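Local coordinates for protein cytochrome P450 (Novosphingobium aromaticivorans, PDB 3OFT) that belongs to the cytochrome P450 family of heme proteins and holds an iron protoporphyrin IX in a pocket within its largely helical fold, at residues F14-P19 with T43-H48; A8-D13 with D35-V40; D204-I209 with R226-L231; K95-P100 with E212-R217. All coordinates share one frame; numbering follows the deposited sequence.

Interaction 1 (F14-P19 with T43-H48); sequences FDIFNP and TANGGH
With CG anti to the backbone N (chi1 176°), the Asp15 side chain places its carboxylate within hydrogen-bonding distance of Asn45, which, its CG beside the backbone N and anti to the carbonyl carbon, extends its amide to meet it. The two side chains cross at about a right angle. Asn45 ND2 donates to Asp15 OD2 over 3.0 Å, nearly straight at 168° and in the plane of the amide, but the oxygen is met from above the carboxylate plane. Phe17 N gives the same Asp15 OD2 a second bond of 2.9 Å, again from above that plane; this closes an Asx turn inside the type I turn from Asp15 to Asn18. At the other end of the amide, Asn45 OD1 lies 3.4 Å from Phe17 CD2, at the ring edge and near its plane, with ring and amide planes 79° apart. Ile16 has CG1 in the crowded position between N and carbonyl carbon, and its CD1 meets the tip of the His48 imidazole end to end. Ala44 CB packs against the backbone, 3.9 Å from Phe14 O. The contact joins two loops beside the mixed sheet: the one leaving strand 11-12, and the hairpin turn, type I' from Ala44 to Gly47, between strands 39-42 and 48-51. Ile16 also packs on Tyr305 and Ile50 of that sheet. Two N-H donors on one carboxylate oxygen would be expected to stabilise the ionised form of Asp15, and they tie the fold of its own turn to the position of the hairpin tip.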
# COMPACT_ATOMS: atom_id res chain seq x y z
N PHE A 14 -15.84 -2.53 -16.67
CA PHE A 14 -14.66 -2.82 -15.82
C PHE A 14 -14.95 -2.96 -14.32
O PHE A 14 -15.38 -1.99 -13.69
CB PHE A 14 -13.61 -1.73 -16.04
CG PHE A 14 -12.21 -2.12 -15.65
CD1 PHE A 14 -11.34 -2.70 -16.60
CD2 PHE A 14 -11.73 -1.88 -14.37
CE1 PHE A 14 -10.04 -3.03 -16.26
CE2 PHE A 14 -10.42 -2.24 -14.00
CZ PHE A 14 -9.57 -2.80 -14.98
N ASP A 15 -14.70 -4.15 -13.76
CA ASP A 15 -14.86 -4.43 -12.33
C ASP A 15 -13.51 -4.27 -11.63
O ASP A 15 -12.63 -5.11 -11.80
CB ASP A 15 -15.37 -5.86 -12.12
CG ASP A 15 -15.48 -6.26 -10.66
OD1 ASP A 15 -15.86 -7.43 -10.45
OD2 ASP A 15 -15.19 -5.46 -9.70
N ILE A 16 -13.35 -3.21 -10.84
CA ILE A 16 -12.07 -2.95 -10.16
C ILE A 16 -11.59 -4.04 -9.18
O ILE A 16 -10.38 -4.17 -8.91
CB ILE A 16 -12.08 -1.56 -9.50
CG1 ILE A 16 -13.15 -1.53 -8.39
CG2 ILE A 16 -12.25 -0.51 -10.61
CD1 ILE A 16 -13.63 -0.13 -7.94
N PHE A 17 -12.53 -4.86 -8.70
CA PHE A 17 -12.20 -5.98 -7.83
C PHE A 17 -11.71 -7.21 -8.58
O PHE A 17 -11.04 -8.05 -7.99
CB PHE A 17 -13.37 -6.31 -6.88
CG PHE A 17 -13.73 -5.18 -5.95
CD1 PHE A 17 -12.90 -4.85 -4.88
CD2 PHE A 17 -14.87 -4.41 -6.17
CE1 PHE A 17 -13.21 -3.80 -4.02
CE2 PHE A 17 -15.19 -3.34 -5.31
CZ PHE A 17 -14.37 -3.04 -4.24
N ASN A 18 -12.06 -7.35 -9.86
CA ASN A 18 -11.52 -8.44 -10.67
C ASN A 18 -11.31 -8.03 -12.13
O ASN A 18 -12.08 -8.42 -13.01
CB ASN A 18 -12.24 -9.81 -10.51
CG ASN A 18 -13.66 -9.70 -10.00
OD1 ASN A 18 -13.91 -9.45 -8.81
ND2 ASN A 18 -14.62 -9.93 -10.89
N PRO A 19 -10.29 -7.20 -12.38
CA PRO A 19 -10.03 -6.81 -13.77
C PRO A 19 -9.76 -8.05 -14.64
O PRO A 19 -9.15 -9.02 -14.18
CB PRO A 19 -8.81 -5.90 -13.66
CG PRO A 19 -8.86 -5.36 -12.24
CD PRO A 19 -9.39 -6.51 -11.43
N THR A 43 -20.12 0.72 -15.12
CA THR A 43 -21.43 0.37 -14.57
C THR A 43 -21.36 -0.62 -13.40
O THR A 43 -22.34 -0.76 -12.67
CB THR A 43 -22.32 -0.22 -15.65
OG1 THR A 43 -21.62 -1.29 -16.28
CG2 THR A 43 -22.64 0.83 -16.70
N ALA A 44 -20.20 -1.27 -13.20
CA ALA A 44 -20.07 -2.25 -12.11
C ALA A 44 -19.93 -1.49 -10.79
O ALA A 44 -19.70 -0.26 -10.79
CB ALA A 44 -18.87 -3.19 -12.34
N ASN A 45 -20.11 -2.23 -9.70
CA ASN A 45 -19.92 -1.72 -8.33
C ASN A 45 -20.69 -0.43 -8.06
O ASN A 45 -20.16 0.52 -7.47
CB ASN A 45 -18.43 -1.55 -8.04
CG ASN A 45 -17.69 -2.87 -8.07
OD1 ASN A 45 -18.00 -3.78 -7.31
ND2 ASN A 45 -16.78 -3.01 -9.01
N GLY A 46 -21.94 -0.38 -8.50
CA GLY A 46 -22.79 0.77 -8.19
C GLY A 46 -22.67 1.97 -9.14
O GLY A 46 -23.45 2.93 -9.01
N GLY A 47 -21.71 1.92 -10.07
CA GLY A 47 -21.53 3.01 -11.02
C GLY A 47 -20.57 4.08 -10.50
O GLY A 47 -20.84 4.74 -9.48
N HIS A 48 -19.45 4.24 -11.20
CA HIS A 48 -18.38 5.16 -10.74
C HIS A 48 -17.40 5.48 -11.88
O HIS A 48 -17.22 4.67 -12.80
CB HIS A 48 -17.66 4.56 -9.52
CG HIS A 48 -16.78 3.39 -9.84
ND1 HIS A 48 -17.19 2.07 -9.69
CD2 HIS A 48 -15.51 3.34 -10.28
CE1 HIS A 48 -16.19 1.27 -10.04
NE2 HIS A 48 -15.18 2.01 -10.44

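Interaction 2 (A8-D13 with D35-V40); sequences ADRVVD and DGPGLV
The Arg10 chain and the Pro37 ring run alongside one another, pointing opposite ways, with Arg10 CD 3.6 Å from Pro37 CB. The arginine chain leaves with CG anti to the carbonyl carbon and bends at chi2 (-60°), which brings the guanidinium edge to the backbone carbonyl of Leu39. There Arg10 NH1 donates to Leu39 O at 2.9 Å and 164°, on a lone pair in the carbonyl plane; the oxygen in turn lies in the guanidinium plane, so the bond is edge-on for both groups. The same NH1 forms a salt bridge with Asp294, giving this nitrogen a backbone and a carboxylate partner at once. Strands 11-12 and 39-42 are parallel neighbours in the mixed sheet, joined through helix 26-31 as a beta-alpha-beta unit, with 11-12 at the sheet edge. Backbone hydrogen bonds of Arg10 and Val12 with Trp41, one residue beyond Val40, hold the pairing. Between the strands, Val12 and Val40 cross at about a right angle, CG2 to CG2 3.8 Å, and Val12 CG1 stands 4.0 Å from Val40 CB. Where the 3-10 turn 8-10 ends, Arg10 O approaches Val40 CA to 3.3 Å.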
# COMPACT_ATOMS: atom_id res chain seq x y z
N ALA A 8 -22.05 8.22 -23.80
CA ALA A 8 -22.12 6.80 -24.09
C ALA A 8 -20.74 6.20 -24.38
O ALA A 8 -20.48 5.06 -23.98
CB ALA A 8 -23.06 6.52 -25.29
N ASP A 9 -19.90 6.94 -25.08
CA ASP A 9 -18.59 6.43 -25.49
C ASP A 9 -17.59 6.27 -24.33
O ASP A 9 -16.55 5.64 -24.50
CB ASP A 9 -18.00 7.27 -26.63
CG ASP A 9 -17.59 8.68 -26.21
OD1 ASP A 9 -16.81 9.31 -26.97
OD2 ASP A 9 -18.04 9.20 -25.16
N ARG A 10 -17.92 6.82 -23.16
CA ARG A 10 -17.13 6.65 -21.92
C ARG A 10 -17.56 5.45 -21.05
O ARG A 10 -16.95 5.22 -20.00
CB ARG A 10 -17.19 7.92 -21.05
CG ARG A 10 -16.78 9.25 -21.72
CD ARG A 10 -15.36 9.22 -22.22
NE ARG A 10 -14.89 10.51 -22.75
CZ ARG A 10 -13.96 11.30 -22.20
NH1 ARG A 10 -13.39 10.99 -21.04
NH2 ARG A 10 -13.61 12.43 -22.82
N VAL A 11 -18.58 4.70 -21.44
CA VAL A 11 -19.12 3.62 -20.59
C VAL A 11 -18.29 2.35 -20.73
O VAL A 11 -17.99 1.94 -21.85
CB VAL A 11 -20.61 3.30 -20.88
CG1 VAL A 11 -21.08 2.09 -20.06
CG2 VAL A 11 -21.49 4.51 -20.62
N VAL A 12 -17.90 1.76 -19.60
CA VAL A 12 -17.24 0.44 -19.57
C VAL A 12 -17.92 -0.40 -18.50
O VAL A 12 -18.64 0.12 -17.67
CB VAL A 12 -15.72 0.51 -19.26
CG1 VAL A 12 -14.97 1.31 -20.32
CG2 VAL A 12 -15.46 1.09 -17.85
N ASP A 13 -17.66 -1.70 -18.47
CA ASP A 13 -18.17 -2.49 -17.37
C ASP A 13 -17.05 -3.02 -16.46
O ASP A 13 -17.28 -3.87 -15.57
CB ASP A 13 -19.04 -3.62 -17.92
CG ASP A 13 -18.25 -4.62 -18.71
OD1 ASP A 13 -18.80 -5.71 -19.02
OD2 ASP A 13 -17.08 -4.33 -19.03
N ASP A 35 -5.93 1.95 -23.68
CA ASP A 35 -6.45 1.90 -25.06
C ASP A 35 -7.79 2.61 -25.27
O ASP A 35 -8.30 2.68 -26.41
CB ASP A 35 -6.58 0.45 -25.55
CG ASP A 35 -5.26 -0.30 -25.51
OD1 ASP A 35 -5.29 -1.56 -25.52
OD2 ASP A 35 -4.19 0.35 -25.44
N GLY A 36 -8.37 3.14 -24.20
CA GLY A 36 -9.65 3.85 -24.30
C GLY A 36 -9.58 5.27 -23.83
O GLY A 36 -8.50 5.81 -23.67
N PRO A 37 -10.75 5.91 -23.59
CA PRO A 37 -10.82 7.26 -23.05
C PRO A 37 -10.08 7.39 -21.69
O PRO A 37 -9.97 6.41 -20.95
CB PRO A 37 -12.33 7.48 -22.88
CG PRO A 37 -13.00 6.48 -23.81
CD PRO A 37 -12.08 5.31 -23.82
N GLY A 38 -9.56 8.58 -21.40
CA GLY A 38 -8.76 8.82 -20.20
C GLY A 38 -9.58 8.93 -18.92
O GLY A 38 -9.01 9.03 -17.83
N LEU A 39 -10.90 8.94 -19.06
CA LEU A 39 -11.84 8.95 -17.91
C LEU A 39 -13.08 8.22 -18.35
O LEU A 39 -13.74 8.66 -19.31
CB LEU A 39 -12.14 10.39 -17.47
CG LEU A 39 -12.89 10.72 -16.18
CD1 LEU A 39 -12.35 9.96 -14.97
CD2 LEU A 39 -12.80 12.24 -15.91
N VAL A 40 -13.35 7.07 -17.73
CA VAL A 40 -14.45 6.16 -18.14
C VAL A 40 -15.44 6.00 -16.98
O VAL A 40 -15.08 6.25 -15.81
CB VAL A 40 -13.94 4.76 -18.67
CG1 VAL A 40 -13.20 4.92 -19.99
CG2 VAL A 40 -13.04 4.03 -17.65

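Interaction 3 (D204-I209 with R226-L231); sequences DLFSRI and RMCRNL. With HEM (protoporphyrin IX containing Fe), chain D.
Cys228 SG sits over the centre of the Phe206 ring, 3.6 Å from the centroid and only 8° off the ring normal, a sulfur-aromatic contact made squarely on one face. Leu231 CD1 is the second meeting point: it touches Phe206 CE1 at 3.8 Å and reaches Ile209 CD1 tip to tip at 3.6 Å, with Leu205 CD2 more loosely placed beside it. Met227, bent at chi2 and chi3, curls its methyl onto Ile209, CE to CG2 3.6 Å. No hydrogen bond crosses the two segments, and every touching residue is buried. Side chains alone bridge the gap, since the axes of helices 205-209 and 226-231 approach no closer than 11.6 Å, at 141° between their directions. Phe206 lies in the first turn of its helix, which Asp204 caps: Asp204 OD1 accepts from Ser207 N at 3.1 Å and 171°. Outside the pair, Ile194 of helix 179-199 lies on Cys228, and Val101 of helix 91-104 lies on both Ile209 and Met227. Leu231 also borders the heme, through its backbone O, 3.5 Å from heme CBC, and its other methyl, CD2, while Asn230 OD1 is 3.6 Å from the heme methyl CMD. Helix 221-252, long and passing over the porphyrin on the side where a water binds the iron, matches the long distal helix (helix I) of the cytochrome P450 fold, here packed on a short helix that precedes it.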
# COMPACT_ATOMS: atom_id res chain seq x y z
N ASP A 204 8.35 4.60 21.24
CA ASP A 204 7.89 3.89 20.05
C ASP A 204 6.95 4.74 19.19
O ASP A 204 6.56 5.84 19.57
CB ASP A 204 7.14 2.64 20.49
CG ASP A 204 5.88 2.99 21.25
OD1 ASP A 204 4.79 3.06 20.63
OD2 ASP A 204 5.97 3.27 22.46
N LEU A 205 6.55 4.19 18.03
CA LEU A 205 5.67 4.91 17.10
C LEU A 205 4.37 5.42 17.71
O LEU A 205 4.04 6.59 17.53
CB LEU A 205 5.34 4.06 15.87
CG LEU A 205 4.48 4.66 14.76
CD1 LEU A 205 5.03 6.02 14.24
CD2 LEU A 205 4.28 3.63 13.59
N PHE A 206 3.60 4.56 18.38
CA PHE A 206 2.31 5.01 18.91
C PHE A 206 2.53 6.10 19.95
O PHE A 206 1.84 7.13 19.94
CB PHE A 206 1.51 3.86 19.53
CG PHE A 206 0.73 3.00 18.54
CD1 PHE A 206 0.82 3.20 17.16
CD2 PHE A 206 -0.12 1.99 19.03
CE1 PHE A 206 0.07 2.37 16.25
CE2 PHE A 206 -0.85 1.14 18.14
CZ PHE A 206 -0.76 1.33 16.77
N SER A 207 3.45 5.86 20.88
CA SER A 207 3.74 6.82 21.97
C SER A 207 4.06 8.20 21.45
O SER A 207 3.62 9.23 22.01
CB SER A 207 4.95 6.37 22.79
OG SER A 207 4.68 5.20 23.53
N ARG A 208 4.85 8.24 20.40
CA ARG A 208 5.30 9.49 19.88
C ARG A 208 4.22 10.29 19.17
O ARG A 208 4.21 11.51 19.22
CB ARG A 208 6.50 9.26 19.00
CG ARG A 208 7.76 9.30 19.91
CD ARG A 208 9.01 9.07 19.13
NE ARG A 208 8.70 7.99 18.22
CZ ARG A 208 8.52 8.15 16.93
NH1 ARG A 208 8.69 9.34 16.38
NH2 ARG A 208 8.16 7.08 16.22
N ILE A 209 3.29 9.60 18.53
CA ILE A 209 2.19 10.32 17.85
C ILE A 209 1.16 10.75 18.89
O ILE A 209 0.67 11.89 18.86
CB ILE A 209 1.48 9.43 16.80
CG1 ILE A 209 2.46 9.07 15.65
CG2 ILE A 209 0.27 10.18 16.25
CD1 ILE A 209 1.92 8.05 14.63
N ARG A 226 -9.04 5.39 15.89
CA ARG A 226 -9.12 5.60 14.41
C ARG A 226 -7.76 5.76 13.79
O ARG A 226 -7.51 5.25 12.68
CB ARG A 226 -9.94 6.89 14.10
CG ARG A 226 -11.43 6.64 14.50
CD ARG A 226 -12.21 7.94 14.63
NE ARG A 226 -12.29 8.64 13.36
CZ ARG A 226 -12.63 9.92 13.22
NH1 ARG A 226 -12.91 10.65 14.29
NH2 ARG A 226 -12.64 10.47 12.00
N MET A 227 -6.89 6.51 14.45
CA MET A 227 -5.53 6.72 13.90
C MET A 227 -4.69 5.44 13.93
O MET A 227 -4.00 5.08 12.95
CB MET A 227 -4.83 7.86 14.64
CG MET A 227 -3.48 8.28 14.08
SD MET A 227 -2.17 7.25 14.75
CE MET A 227 -2.29 7.62 16.50
N CYS A 228 -4.74 4.76 15.07
CA CYS A 228 -4.01 3.51 15.26
C CYS A 228 -4.47 2.42 14.32
O CYS A 228 -3.61 1.69 13.81
CB CYS A 228 -4.12 3.04 16.71
SG CYS A 228 -3.10 4.10 17.81
N ARG A 229 -5.79 2.32 14.08
CA ARG A 229 -6.36 1.42 13.06
C ARG A 229 -5.80 1.73 11.65
O ARG A 229 -5.50 0.79 10.87
CB ARG A 229 -7.91 1.60 13.04
CG ARG A 229 -8.79 0.72 12.20
CD ARG A 229 -10.26 1.29 12.23
NE ARG A 229 -10.67 1.44 13.60
CZ ARG A 229 -11.52 2.34 14.12
NH1 ARG A 229 -12.17 3.27 13.42
NH2 ARG A 229 -11.72 2.28 15.40
N ASN A 230 -5.73 3.03 11.30
CA ASN A 230 -5.08 3.44 10.05
C ASN A 230 -3.60 3.04 9.93
O ASN A 230 -3.17 2.58 8.86
CB ASN A 230 -5.28 4.93 9.82
CG ASN A 230 -5.07 5.36 8.37
OD1 ASN A 230 -4.63 4.61 7.49
ND2 ASN A 230 -5.37 6.58 8.14
N LEU A 231 -2.82 3.22 10.99
CA LEU A 231 -1.40 2.83 10.98
C LEU A 231 -1.23 1.33 10.80
O LEU A 231 -0.40 0.89 9.98
CB LEU A 231 -0.68 3.32 12.23
CG LEU A 231 -0.42 4.82 12.25
CD1 LEU A 231 0.32 5.03 13.57
CD2 LEU A 231 0.45 5.30 11.08
CHA HEM D . -1.51 6.89 2.57
CHB HEM D . 0.57 3.62 -0.37
CHC HEM D . 3.10 1.91 3.37
CHD HEM D . 0.31 4.40 6.38
C1A HEM D . -1.10 6.19 1.45
C2A HEM D . -1.50 6.50 0.10
C3A HEM D . -0.94 5.62 -0.73
C4A HEM D . -0.18 4.68 0.08
CMA HEM D . -1.17 5.59 -2.26
CAA HEM D . -2.39 7.70 -0.33
CBA HEM D . -3.84 7.30 -0.13
CGA HEM D . -4.81 8.36 -0.62
O1A HEM D . -6.04 8.20 -0.38
O2A HEM D . -4.42 9.39 -1.25
C1B HEM D . 1.46 2.86 0.37
C2B HEM D . 2.37 1.87 -0.14
C3B HEM D . 3.07 1.41 0.92
C4B HEM D . 2.61 2.10 2.10
CMB HEM D . 2.47 1.47 -1.63
CAB HEM D . 4.15 0.33 1.03
CBB HEM D . 4.56 -0.42 -0.01
C1C HEM D . 2.61 2.40 4.54
C2C HEM D . 3.13 2.16 5.88
C3C HEM D . 2.30 2.85 6.72
C4C HEM D . 1.35 3.60 5.93
CMC HEM D . 4.35 1.24 6.22
CAC HEM D . 2.34 3.02 8.26
CBC HEM D . 2.79 2.07 9.07
C1D HEM D . -0.40 5.30 5.66
C2D HEM D . -1.30 6.28 6.24
C3D HEM D . -1.82 7.08 5.05
C4D HEM D . -1.24 6.50 3.87
CMD HEM D . -1.62 6.51 7.76
CAD HEM D . -2.82 8.26 5.17
CBD HEM D . -1.98 9.54 4.99
CGD HEM D . -2.99 10.69 4.92
O1D HEM D . -4.19 10.49 4.68
O2D HEM D . -2.59 11.86 5.04
NA HEM D . -0.26 5.07 1.40
NB HEM D . 1.68 3.00 1.73
NC HEM D . 1.57 3.31 4.61
ND HEM D . -0.41 5.45 4.27
FE HEM D . 0.70 4.26 3.00
O HOH W 1 -1.07 2.67 3.24

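Interaction 4 (K95-P100 with E212-R217); sequences KAFRTP and EPVGGR. With HEM (protoporphyrin IX containing Fe), chain D.
Val214 lays its CG1 methyl over the centre of the Phe97 ring, 3.6 Å from the centroid and 10° off the ring normal, a CH-pi contact. CG1 stands anti to the backbone N (chi1 169°), and CG2, anti to the carbonyl carbon, packs on Pro100, 3.9 Å from Pro100 CG. Farther along, Pro100 CB meets Glu212 CB at 3.6 Å. Arg217 NH2 comes obliquely to Phe97 CZ at 4.0 Å, the two planes 71° apart; its charge is paired with Glu223, and Trp219 meets the same phenylalanine ring edge-to-face. A water joins the backbones, donating to Ala96 O at 2.7 Å and accepting at 2.9 Å from Gly215 N, within the type I' turn from Val214 to Arg217. Helix 91-104 thus carries the 212-217 loop on one flank and the heme on another, where the extended Arg98 sends NH2 to the heme propionate oxygen O2D, 2.8 Å away. Such an arginine-propionate pair is familiar from P450 heme pockets, and this NH2 also donates to Arg344 O. Across the loop contact itself the adhesion is apolar, with a single water linking the backbones, while charges pair to the side of it: Arg217 with Glu223, and Arg98 with the propionate, whose charge it would be expected to offset in part.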
# COMPACT_ATOMS: atom_id res chain seq x y z
N LYS A 95 -5.19 18.16 7.98
CA LYS A 95 -3.86 18.72 8.29
C LYS A 95 -3.54 18.60 9.80
O LYS A 95 -2.42 18.23 10.17
CB LYS A 95 -3.78 20.19 7.85
CG LYS A 95 -2.38 20.82 7.93
CD LYS A 95 -2.45 22.24 7.33
CE LYS A 95 -1.13 22.98 7.49
NZ LYS A 95 -0.82 23.15 8.93
N ALA A 96 -4.52 18.89 10.65
CA ALA A 96 -4.30 18.88 12.11
C ALA A 96 -3.93 17.49 12.63
O ALA A 96 -3.12 17.35 13.50
CB ALA A 96 -5.48 19.42 12.85
N PHE A 97 -4.51 16.45 12.05
CA PHE A 97 -4.21 15.08 12.48
C PHE A 97 -3.01 14.50 11.77
O PHE A 97 -2.26 13.74 12.37
CB PHE A 97 -5.43 14.18 12.24
CG PHE A 97 -6.51 14.37 13.26
CD1 PHE A 97 -6.45 13.73 14.49
CD2 PHE A 97 -7.56 15.23 13.01
CE1 PHE A 97 -7.46 13.94 15.45
CE2 PHE A 97 -8.58 15.44 13.95
CZ PHE A 97 -8.54 14.78 15.15
N ARG A 98 -2.83 14.84 10.49
CA ARG A 98 -1.66 14.37 9.75
C ARG A 98 -0.35 14.85 10.41
O ARG A 98 0.62 14.11 10.49
CB ARG A 98 -1.68 14.84 8.30
CG ARG A 98 -0.55 14.26 7.44
CD ARG A 98 -0.65 14.76 6.00
NE ARG A 98 0.60 14.54 5.29
CZ ARG A 98 0.89 13.50 4.50
NH1 ARG A 98 2.09 13.48 3.89
NH2 ARG A 98 0.02 12.51 4.28
N THR A 99 -0.36 16.10 10.88
CA THR A 99 0.85 16.68 11.45
C THR A 99 1.55 15.81 12.51
O THR A 99 2.72 15.46 12.29
CB THR A 99 0.65 18.16 11.85
OG1 THR A 99 0.45 18.92 10.64
CG2 THR A 99 1.87 18.71 12.62
N PRO A 100 0.85 15.43 13.61
CA PRO A 100 1.55 14.56 14.57
C PRO A 100 1.87 13.16 14.01
O PRO A 100 2.85 12.57 14.41
CB PRO A 100 0.58 14.45 15.76
CG PRO A 100 -0.77 14.81 15.20
CD PRO A 100 -0.47 15.84 14.13
N GLU A 212 1.75 13.87 21.18
CA GLU A 212 1.60 15.15 20.50
C GLU A 212 0.16 15.65 20.60
O GLU A 212 -0.79 14.84 20.61
CB GLU A 212 1.93 15.01 19.02
CG GLU A 212 3.36 14.69 18.71
CD GLU A 212 4.27 15.85 19.09
OE1 GLU A 212 5.26 15.60 19.83
OE2 GLU A 212 3.97 17.00 18.68
N PRO A 213 -0.03 16.99 20.66
CA PRO A 213 -1.37 17.54 20.58
C PRO A 213 -1.93 17.48 19.15
O PRO A 213 -1.19 17.37 18.17
CB PRO A 213 -1.16 19.00 20.99
CG PRO A 213 0.23 19.33 20.57
CD PRO A 213 1.01 18.03 20.71
N VAL A 214 -3.25 17.54 19.05
CA VAL A 214 -3.88 17.76 17.76
C VAL A 214 -4.60 19.09 17.86
O VAL A 214 -5.46 19.26 18.71
CB VAL A 214 -4.87 16.64 17.41
CG1 VAL A 214 -5.73 17.02 16.18
CG2 VAL A 214 -4.11 15.38 17.12
N GLY A 215 -4.23 20.04 17.00
CA GLY A 215 -4.80 21.39 17.00
C GLY A 215 -4.79 21.99 18.40
O GLY A 215 -5.78 22.58 18.83
N GLY A 216 -3.70 21.81 19.12
CA GLY A 216 -3.55 22.42 20.47
C GLY A 216 -4.37 21.83 21.61
O GLY A 216 -4.53 22.45 22.67
N ARG A 217 -4.87 20.60 21.42
CA ARG A 217 -5.57 19.90 22.51
C ARG A 217 -5.19 18.39 22.45
O ARG A 217 -4.60 17.95 21.46
CB ARG A 217 -7.09 20.19 22.45
CG ARG A 217 -7.77 20.03 21.07
CD ARG A 217 -8.35 18.68 20.96
NE ARG A 217 -9.10 18.47 19.74
CZ ARG A 217 -9.27 17.27 19.19
NH1 ARG A 217 -8.75 16.19 19.77
NH2 ARG A 217 -9.96 17.14 18.06
CHA HEM D . -1.51 6.89 2.57
CHB HEM D . 0.57 3.62 -0.37
CHC HEM D . 3.10 1.91 3.37
CHD HEM D . 0.31 4.40 6.38
C1A HEM D . -1.10 6.19 1.45
C2A HEM D . -1.50 6.50 0.10
C3A HEM D . -0.94 5.62 -0.73
C4A HEM D . -0.18 4.68 0.08
CMA HEM D . -1.17 5.59 -2.26
CAA HEM D . -2.39 7.70 -0.33
CBA HEM D . -3.84 7.30 -0.13
CGA HEM D . -4.81 8.36 -0.62
O1A HEM D . -6.04 8.20 -0.38
O2A HEM D . -4.42 9.39 -1.25
C1B HEM D . 1.46 2.86 0.37
C2B HEM D . 2.37 1.87 -0.14
C3B HEM D . 3.07 1.41 0.92
C4B HEM D . 2.61 2.10 2.10
CMB HEM D . 2.47 1.47 -1.63
CAB HEM D . 4.15 0.33 1.03
CBB HEM D . 4.56 -0.42 -0.01
C1C HEM D . 2.61 2.40 4.54
C2C HEM D . 3.13 2.16 5.88
C3C HEM D . 2.30 2.85 6.72
C4C HEM D . 1.35 3.60 5.93
CMC HEM D . 4.35 1.24 6.22
CAC HEM D . 2.34 3.02 8.26
CBC HEM D . 2.79 2.07 9.07
C1D HEM D . -0.40 5.30 5.66
C2D HEM D . -1.30 6.28 6.24
C3D HEM D . -1.82 7.08 5.05
C4D HEM D . -1.24 6.50 3.87
CMD HEM D . -1.62 6.51 7.76
CAD HEM D . -2.82 8.26 5.17
CBD HEM D . -1.98 9.54 4.99
CGD HEM D . -2.99 10.69 4.92
O1D HEM D . -4.19 10.49 4.68
O2D HEM D . -2.59 11.86 5.04
NA HEM D . -0.26 5.07 1.40
NB HEM D . 1.68 3.00 1.73
NC HEM D . 1.57 3.31 4.61
ND HEM D . -0.41 5.45 4.27
FE HEM D . 0.70 4.26 3.00
O HOH W 2 -2.20 19.39 14.97
O HOH W 1 -1.07 2.67 3.24

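In the fold
Interactions 1 and 2 share one region of the mixed sheet, about 13 Å between centres, and meet where Thr43 N probably bonds to Val12 O; their segments alternate along the chain. Interactions 3 and 4 form a second pair, also about 13 Å between centres, touching through Ile209 CG1 and Pro100 O, and both reach the heme. The two pairs are separate: nearest atoms of interactions 1 and 3 are about 17 Å apart, and interactions 2 and 3 lie on opposite sides of the chain's centre. Only interaction 3 is fully buried, with no hydrogen bond across the helices, just apolar and sulfur-aromatic packing. The others, partly buried, mix packing with polar links: amide to carboxylate, guanidinium to carbonyl, and a bridging water respectively.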